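Local coordinates for replication protein (Sphinx1.76-related DNA, PDB 6H24) that probably initiates plasmid DNA replication as a Rep-family initiator, represented here by its N-terminal winged-helix WH1 domain, at the interface of chains A and B. Residues are numbered along the deposited sequence; one frame, centred on the assembly and turned at random. Chains: chain A/B, Replication protein.

The interface of chains A and B. Residues chain A 85, 87-90; chain B 102-103, 106, 110.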
loop_
_atom_site.group_PDB
_atom_site.type_symbol
_atom_site.label_atom_id
_atom_site.label_comp_id
_atom_site.label_asym_id
_atom_site.label_seq_id
_atom_site.Cartn_x
_atom_site.Cartn_y
_atom_site.Cartn_z
ATOM N N ARG A 85 -5.139 -19.399 -6.134
ATOM C CA ARG A 85 -5.195 -19.746 -4.722
ATOM C C ARG A 85 -5.512 -21.232 -4.622
ATOM O O ARG A 85 -5.814 -21.888 -5.621
ATOM C CB ARG A 85 -6.243 -18.915 -3.973
ATOM C CG ARG A 85 -5.888 -17.442 -3.912
ATOM C CD ARG A 85 -4.985 -17.148 -2.723
ATOM N NE ARG A 85 -4.681 -15.724 -2.611
ATOM C CZ ARG A 85 -3.705 -15.112 -3.276
ATOM N NH1 ARG A 85 -2.917 -15.796 -4.107
ATOM N NH2 ARG A 85 -3.503 -13.816 -3.115
ATOM N N ARG A 87 -8.187 -22.590 -3.355
ATOM C CA ARG A 87 -9.594 -22.847 -3.629
ATOM C C ARG A 87 -10.100 -22.218 -4.922
ATOM O O ARG A 87 -11.299 -22.301 -5.202
ATOM C CB ARG A 87 -10.448 -22.339 -2.459
ATOM N N GLY A 88 -9.229 -21.595 -5.710
ATOM C CA GLY A 88 -9.654 -21.019 -6.976
ATOM C C GLY A 88 -8.700 -19.908 -7.393
ATOM O O GLY A 88 -7.546 -19.880 -6.977
ATOM N N ARG A 89 -9.211 -19.027 -8.251
ATOM C CA ARG A 89 -8.467 -17.874 -8.744
ATOM C C ARG A 89 -8.973 -16.616 -8.049
ATOM O O ARG A 89 -10.181 -16.451 -7.851
ATOM C CB ARG A 89 -8.620 -17.720 -10.258
ATOM N N ILE A 90 -8.055 -15.723 -7.697
ATOM C CA ILE A 90 -8.398 -14.484 -7.004
ATOM C C ILE A 90 -8.127 -13.298 -7.917
ATOM O O ILE A 90 -7.147 -13.285 -8.668
ATOM C CB ILE A 90 -7.639 -14.360 -5.669
ATOM C CG1 ILE A 90 -8.121 -13.127 -4.898
ATOM C CG2 ILE A 90 -6.134 -14.290 -5.902
ATOM C CD1 ILE A 90 -7.788 -13.181 -3.427
ATOM N N TYR B 102 -10.600 -10.417 -4.398
ATOM C CA TYR B 102 -11.878 -11.075 -4.178
ATOM C C TYR B 102 -11.971 -12.347 -5.006
ATOM O O TYR B 102 -11.365 -12.472 -6.077
ATOM C CB TYR B 102 -13.078 -10.159 -4.504
ATOM C CG TYR B 102 -13.204 -9.761 -5.948
ATOM C CD1 TYR B 102 -13.889 -10.560 -6.853
ATOM C CD2 TYR B 102 -12.644 -8.579 -6.412
ATOM C CE1 TYR B 102 -14.004 -10.196 -8.180
ATOM C CE2 TYR B 102 -12.752 -8.211 -7.733
ATOM C CZ TYR B 102 -13.430 -9.022 -8.612
ATOM O OH TYR B 102 -13.540 -8.650 -9.932
ATOM N N MET B 103 -12.738 -13.299 -4.476
ATOM C CA MET B 103 -13.025 -14.567 -5.158
ATOM C C MET B 103 -14.534 -14.789 -5.092
ATOM O O MET B 103 -15.060 -15.196 -4.052
ATOM C CB MET B 103 -12.269 -15.737 -4.540
ATOM C CG MET B 103 -12.335 -17.005 -5.396
ATOM S SD MET B 103 -11.477 -18.455 -4.729
ATOM C CE MET B 103 -9.939 -17.728 -4.168
ATOM N N THR B 106 -16.263 -18.411 -4.046
ATOM C CA THR B 106 -16.234 -18.807 -2.647
ATOM C C THR B 106 -16.653 -17.678 -1.713
ATOM O O THR B 106 -16.632 -17.862 -0.491
ATOM C CB THR B 106 -14.834 -19.305 -2.267
ATOM O OG1 THR B 106 -13.863 -18.301 -2.566
ATOM C CG2 THR B 106 -14.495 -20.586 -3.033
ATOM N N GLU B 110 -9.778 -10.553 0.375
ATOM C CA GLU B 110 -8.426 -10.548 0.891
ATOM C C GLU B 110 -7.924 -9.119 1.016
ATOM O O GLU B 110 -8.268 -8.262 0.200
ATOM C CB GLU B 110 -7.459 -11.287 -0.032
ATOM C CG GLU B 110 -7.390 -12.764 0.125
ATOM C CD GLU B 110 -6.243 -13.338 -0.680
ATOM O OE1 GLU B 110 -5.477 -12.533 -1.273
ATOM O OE2 GLU B 110 -6.104 -14.574 -0.712
#
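The tip of the beta-hairpin formed by strands 78-85 and 88-95 of chain A packs here against strands 99-103 and 108-113 of chain B. B:Met103 buries the most surface, 88 Å². Its CG stands anti to the backbone N (chi1 -169°), and the chain runs straight until it bends at chi3. CG lies 3.3 Å from the carbonyl O of A:Arg89. The sulfur SD rests 3.9 Å from CA of A:Gly88. The terminal methyl CE turns back to meet CB of A:Arg85 at 3.9 Å, the two side chains crossing obliquely. B:Glu110, with 47 Å² buried, reaches tip to tip toward A:Arg85. The guanidinium presents NE and NH2 to the carboxylate, one to each oxygen, with the two planes 14° apart. NE donates to OE2 of B:Glu110 at 2.6 Å in a salt bridge, and NH2 donates to OE1 of B:Glu110 at 3.0 Å. Both bonds are nearly straight and use syn lone pairs. A:Ile90 of the same chain packs against the guanidinium and may help hold it flat: its CG2 sits over the centre, 3.7 Å above the plane, while its CD1 lies against CG of B:Glu110. An alanine in place of A:Arg85 would remove both bonds and would probably leave the carboxylate of B:Glu110 without its charged partner across the interface. The patch and its two-fold twin join the two WH1 copies of the deposited assembly, plausibly as a dimer contact.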